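Local coordinates for DNA polymerase (Pyrobaculum calidifontis, PDB 5MDN), which probably catalyses DNA synthesis, adding deoxyribonucleotides from their triphosphates to a growing DNA strand with release of diphosphate, at residues A[481-486]-A[501-506]; A[488-491]-A[495-498]. All blocks are in the same frame, centred on the assembly; numbering follows the deposited sequence.

Contact 1. Residues A[481-486]-A[501-506]; sequences RAVREE and DERQRA
Both methyls of Val483 press on the aliphatic part of Arg503, and the two side chains cross at about a right angle. Val483 CG1 lies 3.9 Å from Arg503 CG, while Val483 CG2 sits 3.9 Å from Arg503 CD, one carbon further along. The valine torsion explains this division: CG1 stands anti to the backbone N (chi1 169°) and CG2 beside it, and as the CA–CB bond points toward helix 501-506, both branches reach the arginine. Val483 CG1 also approaches Gln504 CB at 4.3 Å. With an alanine in place of Val483 both methyls are gone, which would probably leave Arg503 CG and CD without the carbons they pack on and open a gap between the helices.

Next to this, Arg484 and Gln504 meet through their methylenes. Arg484 runs extended from CG to NE, and its CG packs 4.1 Å from Gln504 CG. Gln504 bends at chi2 (-90°), which carries its OE1 over one face of the Arg484 guanidinium, off toward the rim, the amide and guanidinium planes being 26° apart. The hydrogen bonds of these groups go to other partners: Arg484 NH2 forms a salt bridge with Glu586, Gln504 OE1 takes a weak hydrogen bond from Arg480 NH2, and Gln504 NE2 reaches back weakly to Asp501 O.

Helices 468-486 and 495-512 correspond to the antiparallel helical pair of the fingers in family B polymerases; the short segments here approach to 9.1 Å between axes. Helix 326-356 packs beside the second of them, touching Glu502, Arg503 and Ala506.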
ATOM      1  N   ARG A 481      24.725  -2.793   0.758  1.00 65.00           N
ATOM      2  CA  ARG A 481      26.066  -2.362   1.141  1.00 67.71           C
ATOM      3  C   ARG A 481      26.868  -1.896  -0.068  1.00 64.07           C
ATOM      4  O   ARG A 481      27.647  -0.940   0.024  1.00 67.15           O
ATOM      5  CB  ARG A 481      26.785  -3.498   1.868  1.00 73.50           C
ATOM      6  CG  ARG A 481      28.033  -3.078   2.627  1.00 78.71           C
ATOM      7  CD  ARG A 481      28.135  -3.852   3.931  1.00 82.32           C
ATOM      8  NE  ARG A 481      28.217  -5.292   3.705  1.00 88.51           N
ATOM      9  CZ  ARG A 481      27.785  -6.208   4.566  1.00 94.72           C
ATOM     10  NH1 ARG A 481      27.227  -5.835   5.710  1.00 95.39           N
ATOM     11  NH2 ARG A 481      27.903  -7.499   4.279  1.00 93.16           N
ATOM     12  N   ALA A 482      26.692  -2.560  -1.212  1.00 68.66           N
ATOM     13  CA  ALA A 482      27.391  -2.149  -2.425  1.00 66.75           C
ATOM     14  C   ALA A 482      26.828  -0.840  -2.964  1.00 68.66           C
ATOM     15  O   ALA A 482      27.582   0.059  -3.356  1.00 67.48           O
ATOM     16  CB  ALA A 482      27.301  -3.253  -3.480  1.00 64.16           C
ATOM     17  N   VAL A 483      25.498  -0.722  -3.008  1.00 71.65           N
ATOM     18  CA  VAL A 483      24.867   0.514  -3.466  1.00 71.72           C
ATOM     19  C   VAL A 483      25.232   1.672  -2.546  1.00 72.16           C
ATOM     20  O   VAL A 483      25.526   2.782  -3.005  1.00 73.25           O
ATOM     21  CB  VAL A 483      23.341   0.329  -3.570  1.00 70.69           C
ATOM     22  CG1 VAL A 483      22.651   1.669  -3.786  1.00 68.66           C
ATOM     23  CG2 VAL A 483      22.998  -0.637  -4.693  1.00 71.88           C
ATOM     24  N   ARG A 484      25.224   1.429  -1.232  1.00 71.12           N
ATOM     25  CA  ARG A 484      25.408   2.507  -0.265  1.00 72.46           C
ATOM     26  C   ARG A 484      26.799   3.124  -0.354  1.00 74.71           C
ATOM     27  O   ARG A 484      26.946   4.338  -0.165  1.00 76.50           O
ATOM     28  CB  ARG A 484      25.147   1.978   1.144  1.00 72.89           C
ATOM     29  CG  ARG A 484      24.628   3.008   2.129  1.00 76.67           C
ATOM     30  CD  ARG A 484      24.156   2.319   3.399  1.00 79.42           C
ATOM     31  NE  ARG A 484      23.737   3.262   4.431  1.00 81.64           N
ATOM     32  CZ  ARG A 484      23.328   2.902   5.643  1.00 84.29           C
ATOM     33  NH1 ARG A 484      23.283   1.618   5.973  1.00 84.95           N
ATOM     34  NH2 ARG A 484      22.958   3.822   6.524  1.00 85.54           N
ATOM     35  N   GLU A 485      27.827   2.324  -0.643  1.00 78.88           N
ATOM     36  CA  GLU A 485      29.163   2.888  -0.793  1.00 82.21           C
ATOM     37  C   GLU A 485      29.328   3.606  -2.127  1.00 85.14           C
ATOM     38  O   GLU A 485      30.082   4.582  -2.211  1.00 86.59           O
ATOM     39  CB  GLU A 485      30.232   1.801  -0.635  1.00 81.90           C
ATOM     40  CG  GLU A 485      30.440   0.912  -1.851  1.00 86.52           C
ATOM     41  CD  GLU A 485      31.741   0.134  -1.779  1.00 92.43           C
ATOM     42  OE1 GLU A 485      32.811   0.775  -1.699  1.00 96.23           O
ATOM     43  OE2 GLU A 485      31.695  -1.114  -1.807  1.00 96.38           O
ATOM     44  N   GLU A 486      28.644   3.139  -3.177  1.00 84.36           N
ATOM     45  CA  GLU A 486      28.669   3.845  -4.452  1.00 82.88           C
ATOM     46  C   GLU A 486      28.043   5.228  -4.347  1.00 86.44           C
ATOM     47  O   GLU A 486      28.334   6.094  -5.181  1.00 88.05           O
ATOM     48  CB  GLU A 486      27.949   3.021  -5.521  1.00 80.89           C
ATOM     49  CG  GLU A 486      28.406   3.290  -6.951  1.00 83.55           C
ATOM     50  CD  GLU A 486      29.643   2.495  -7.342  1.00 87.54           C
ATOM     51  OE1 GLU A 486      30.488   2.220  -6.462  1.00 87.87           O
ATOM     52  OE2 GLU A 486      29.765   2.138  -8.534  1.00 87.81           O
ATOM     53  N   ASP A 501      20.103   6.639  -3.233  1.00 68.58           N
ATOM     54  CA  ASP A 501      19.538   6.614  -1.887  1.00 70.27           C
ATOM     55  C   ASP A 501      18.166   5.952  -1.870  1.00 69.07           C
ATOM     56  O   ASP A 501      17.817   5.260  -0.906  1.00 70.45           O
ATOM     57  CB  ASP A 501      19.458   8.034  -1.326  1.00 74.86           C
ATOM     58  CG  ASP A 501      19.247   8.058   0.177  1.00 78.21           C
ATOM     59  OD1 ASP A 501      20.160   7.633   0.917  1.00 80.93           O
ATOM     60  OD2 ASP A 501      18.168   8.507   0.618  1.00 78.67           O
ATOM     61  N   GLU A 502      17.371   6.157  -2.922  1.00 67.10           N
ATOM     62  CA  GLU A 502      16.079   5.484  -3.018  1.00 65.85           C
ATOM     63  C   GLU A 502      16.257   3.979  -3.186  1.00 62.58           C
ATOM     64  O   GLU A 502      15.577   3.185  -2.524  1.00 60.22           O
ATOM     65  CB  GLU A 502      15.268   6.067  -4.175  1.00 68.83           C
ATOM     66  CG  GLU A 502      14.796   7.502  -3.964  1.00 73.09           C
ATOM     67  CD  GLU A 502      13.687   7.624  -2.929  1.00 78.34           C
ATOM     68  OE1 GLU A 502      13.251   6.590  -2.381  1.00 85.61           O
ATOM     69  OE2 GLU A 502      13.243   8.762  -2.669  1.00 85.43           O
ATOM     70  N   ARG A 503      17.155   3.570  -4.085  1.00 62.77           N
ATOM     71  CA  ARG A 503      17.450   2.150  -4.251  1.00 61.40           C
ATOM     72  C   ARG A 503      17.960   1.538  -2.953  1.00 56.57           C
ATOM     73  O   ARG A 503      17.593   0.409  -2.603  1.00 53.31           O
ATOM     74  CB  ARG A 503      18.467   1.957  -5.376  1.00 63.80           C
ATOM     75  CG  ARG A 503      19.221   0.637  -5.317  1.00 64.61           C
ATOM     76  CD  ARG A 503      19.811   0.260  -6.665  1.00 65.97           C
ATOM     77  NE  ARG A 503      18.845  -0.443  -7.502  1.00 69.30           N
ATOM     78  CZ  ARG A 503      18.619  -1.751  -7.439  1.00 72.29           C
ATOM     79  NH1 ARG A 503      19.291  -2.500  -6.576  1.00 73.50           N
ATOM     80  NH2 ARG A 503      17.722  -2.312  -8.239  1.00 73.10           N
ATOM     81  N   GLN A 504      18.811   2.266  -2.226  1.00 59.10           N
ATOM     82  CA  GLN A 504      19.304   1.771  -0.944  1.00 57.87           C
ATOM     83  C   GLN A 504      18.162   1.553   0.042  1.00 57.00           C
ATOM     84  O   GLN A 504      18.125   0.534   0.742  1.00 55.92           O
ATOM     85  CB  GLN A 504      20.339   2.742  -0.373  1.00 57.90           C
ATOM     86  CG  GLN A 504      20.740   2.478   1.076  1.00 59.13           C
ATOM     87  CD  GLN A 504      19.869   3.222   2.072  1.00 58.89           C
ATOM     88  OE1 GLN A 504      19.663   2.767   3.198  1.00 60.34           O
ATOM     89  NE2 GLN A 504      19.351   4.374   1.661  1.00 57.34           N
ATOM     90  N   ARG A 505      17.223   2.500   0.120  1.00 55.50           N
ATOM     91  CA  ARG A 505      16.116   2.351   1.060  1.00 55.67           C
ATOM     92  C   ARG A 505      15.179   1.226   0.635  1.00 51.79           C
ATOM     93  O   ARG A 505      14.654   0.494   1.485  1.00 48.29           O
ATOM     94  CB  ARG A 505      15.345   3.664   1.199  1.00 60.12           C
ATOM     95  CG  ARG A 505      14.114   3.529   2.088  1.00 64.98           C
ATOM     96  CD  ARG A 505      13.573   4.866   2.562  1.00 67.43           C
ATOM     97  NE  ARG A 505      12.226   4.720   3.110  1.00 74.25           N
ATOM     98  CZ  ARG A 505      11.106   5.020   2.457  1.00 80.08           C
ATOM     99  NH1 ARG A 505      11.160   5.499   1.222  1.00 82.40           N
ATOM    100  NH2 ARG A 505       9.931   4.848   3.046  1.00 78.71           N
ATOM    101  N   ALA A 506      14.956   1.070  -0.674  1.00 54.77           N
ATOM    102  CA  ALA A 506      14.059   0.023  -1.153  1.00 51.88           C
ATOM    103  C   ALA A 506      14.548  -1.357  -0.736  1.00 48.26           C
ATOM    104  O   ALA A 506      13.746  -2.227  -0.376  1.00 47.79           O
ATOM    105  CB  ALA A 506      13.917   0.105  -2.672  1.00 53.78           C
TER

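Contact 2. Residues A[488-491]-A[495-498]; sequences KKYP and PEYR
The turn between the two long fingers helices is where Tyr490 meets Glu496 in the first turn of helix 495-512. Glu496 CB comes over one face of the Tyr490 ring as a CH-pi contact, 3.8 Å from the centroid, displaced toward the CD2–CE2 side. Glu496 CG lies 3.8 Å from Tyr490 CE2, and the bend at chi2 (88°) turns the carboxylate nearly parallel to the ring, 7° between planes. On the opposite ring face lies Lys489 CG, so the phenol is sandwiched between aliphatic carbons of its own loop and of the helix.

This is the tip of the helical hairpin, where the chain reverses in a few residues. Ser494, immediately before the helix, hydrogen-bonds through OG to Pro491 O and to Tyr497 N, linking the loop backbone to the helix start. The same Pro491 O lies 3.3 Å from Tyr497 CB, and Tyr490 O approaches Tyr497 CD2 at 3.8 Å, both carbonyls meeting the Tyr497 ring obliquely. The two CB atoms, of Tyr490 and Tyr497, stand 4.3 Å apart. Glu496 also touches Phe159 of another loop, and the Tyr497 side chain touches Ala487.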
ATOM      1  N   LYS A 488      28.743   7.288  -2.027  1.00 93.89           N
ATOM      2  CA  LYS A 488      29.832   8.165  -1.618  1.00 95.53           C
ATOM      3  C   LYS A 488      30.572   8.769  -2.805  1.00 96.52           C
ATOM      4  O   LYS A 488      31.235   9.801  -2.644  1.00 90.13           O
ATOM      5  CB  LYS A 488      30.814   7.405  -0.725  1.00 96.63           C
ATOM      6  CG  LYS A 488      30.239   6.968   0.616  1.00 97.50           C
ATOM      7  CD  LYS A 488      31.174   6.000   1.329  1.00100.52           C
ATOM      8  CE  LYS A 488      30.516   5.384   2.555  1.00103.17           C
ATOM      9  NZ  LYS A 488      30.160   6.415   3.573  1.00104.20           N
ATOM     10  N   LYS A 489      30.488   8.146  -3.985  1.00 99.96           N
ATOM     11  CA  LYS A 489      31.161   8.691  -5.161  1.00 96.13           C
ATOM     12  C   LYS A 489      30.574  10.037  -5.565  1.00 91.79           C
ATOM     13  O   LYS A 489      31.305  10.938  -5.991  1.00 95.25           O
ATOM     14  CB  LYS A 489      31.071   7.708  -6.331  1.00 95.78           C
ATOM     15  CG  LYS A 489      31.770   8.200  -7.595  1.00 95.48           C
ATOM     16  CD  LYS A 489      31.423   7.359  -8.813  1.00 97.73           C
ATOM     17  CE  LYS A 489      32.034   5.973  -8.743  1.00 99.74           C
ATOM     18  NZ  LYS A 489      31.661   5.156  -9.933  1.00 99.84           N
ATOM     19  N   TYR A 490      29.265  10.194  -5.435  1.00 93.51           N
ATOM     20  CA  TYR A 490      28.558  11.384  -5.873  1.00 92.34           C
ATOM     21  C   TYR A 490      28.287  12.321  -4.705  1.00 92.37           C
ATOM     22  O   TYR A 490      28.258  11.898  -3.544  1.00 94.02           O
ATOM     23  CB  TYR A 490      27.231  10.991  -6.538  1.00 92.70           C
ATOM     24  CG  TYR A 490      27.386  10.100  -7.753  1.00 93.89           C
ATOM     25  CD1 TYR A 490      27.469   8.717  -7.625  1.00 90.74           C
ATOM     26  CD2 TYR A 490      27.450  10.642  -9.029  1.00 93.65           C
ATOM     27  CE1 TYR A 490      27.611   7.904  -8.737  1.00 88.62           C
ATOM     28  CE2 TYR A 490      27.591   9.838 -10.144  1.00 91.62           C
ATOM     29  CZ  TYR A 490      27.672   8.470  -9.992  1.00 90.27           C
ATOM     30  OH  TYR A 490      27.812   7.665 -11.098  1.00 93.26           O
ATOM     31  N   PRO A 491      28.078  13.610  -4.973  1.00 92.98           N
ATOM     32  CA  PRO A 491      27.789  14.561  -3.892  1.00 90.72           C
ATOM     33  C   PRO A 491      26.348  14.437  -3.429  1.00 92.41           C
ATOM     34  O   PRO A 491      25.439  14.217  -4.244  1.00 88.56           O
ATOM     35  CB  PRO A 491      28.056  15.928  -4.540  1.00 89.83           C
ATOM     36  CG  PRO A 491      27.832  15.706  -5.988  1.00 89.62           C
ATOM     37  CD  PRO A 491      28.231  14.284  -6.275  1.00 91.04           C
ATOM     38  N   PRO A 495      21.347  14.494  -8.529  1.00 99.17           N
ATOM     39  CA  PRO A 495      20.331  13.513  -8.947  1.00 97.10           C
ATOM     40  C   PRO A 495      20.825  12.083  -8.826  1.00 94.65           C
ATOM     41  O   PRO A 495      20.064  11.197  -8.423  1.00 93.18           O
ATOM     42  CB  PRO A 495      20.041  13.906 -10.404  1.00 93.75           C
ATOM     43  CG  PRO A 495      21.232  14.695 -10.839  1.00 93.44           C
ATOM     44  CD  PRO A 495      21.687  15.431  -9.615  1.00 97.47           C
ATOM     45  N   GLU A 496      22.096  11.842  -9.158  1.00 93.13           N
ATOM     46  CA  GLU A 496      22.648  10.494  -9.084  1.00 89.71           C
ATOM     47  C   GLU A 496      22.720   9.982  -7.648  1.00 84.23           C
ATOM     48  O   GLU A 496      22.643   8.770  -7.422  1.00 84.19           O
ATOM     49  CB  GLU A 496      24.035  10.471  -9.726  1.00 93.99           C
ATOM     50  CG  GLU A 496      24.041  10.790 -11.215  1.00 98.85           C
ATOM     51  CD  GLU A 496      24.160  12.278 -11.500  1.00100.31           C
ATOM     52  OE1 GLU A 496      24.115  13.075 -10.541  1.00 98.58           O
ATOM     53  OE2 GLU A 496      24.295  12.649 -12.685  1.00100.50           O
ATOM     54  N   TYR A 497      22.873  10.880  -6.670  1.00 88.32           N
ATOM     55  CA  TYR A 497      22.902  10.450  -5.273  1.00 83.82           C
ATOM     56  C   TYR A 497      21.508  10.085  -4.779  1.00 80.56           C
ATOM     57  O   TYR A 497      21.331   9.068  -4.098  1.00 77.91           O
ATOM     58  CB  TYR A 497      23.513  11.547  -4.395  1.00 83.39           C
ATOM     59  CG  TYR A 497      23.669  11.164  -2.935  1.00 80.04           C
ATOM     60  CD1 TYR A 497      22.649  11.392  -2.017  1.00 78.66           C
ATOM     61  CD2 TYR A 497      24.843  10.580  -2.474  1.00 78.43           C
ATOM     62  CE1 TYR A 497      22.792  11.042  -0.686  1.00 79.43           C
ATOM     63  CE2 TYR A 497      24.994  10.228  -1.143  1.00 80.94           C
ATOM     64  CZ  TYR A 497      23.967  10.461  -0.255  1.00 82.76           C
ATOM     65  OH  TYR A 497      24.117  10.111   1.068  1.00 88.66           O
ATOM     66  N   ARG A 498      20.509  10.909  -5.103  1.00 76.83           N
ATOM     67  CA  ARG A 498      19.152  10.668  -4.622  1.00 81.83           C
ATOM     68  C   ARG A 498      18.585   9.376  -5.196  1.00 80.98           C
ATOM     69  O   ARG A 498      17.845   8.656  -4.515  1.00 83.69           O
ATOM     70  CB  ARG A 498      18.263  11.862  -4.966  1.00 87.38           C
ATOM     71  CG  ARG A 498      18.625  13.112  -4.182  1.00 94.46           C
ATOM     72  CD  ARG A 498      17.744  14.295  -4.541  1.00 97.47           C
ATOM     73  NE  ARG A 498      18.524  15.523  -4.665  1.00 98.72           N
ATOM     74  CZ  ARG A 498      18.881  16.077  -5.819  1.00101.15           C
ATOM     75  NH1 ARG A 498      18.524  15.519  -6.967  1.00101.23           N
ATOM     76  NH2 ARG A 498      19.593  17.195  -5.823  1.00102.96           N
TER

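How the contacts relate
Contact 2 is nested within the chain loop that contact 1 closes: segments 481-486 and 501-506 pair along the shafts of the hairpin, and 488-491 with 495-498 fold the turn that joins them. Their centres are about 10 Å apart, and both draw on helix 495-512. The packing becomes more superficial toward the turn, with the centre of contact 1 about 22 Å from the centre of the chain and that of contact 2 about 28 Å. Neither adjoins the magnesium site of Asp7 and Asp363. In family B polymerases generally, the fingers close over the incoming nucleotide, and both contacts lie in what is probably the equivalent element here.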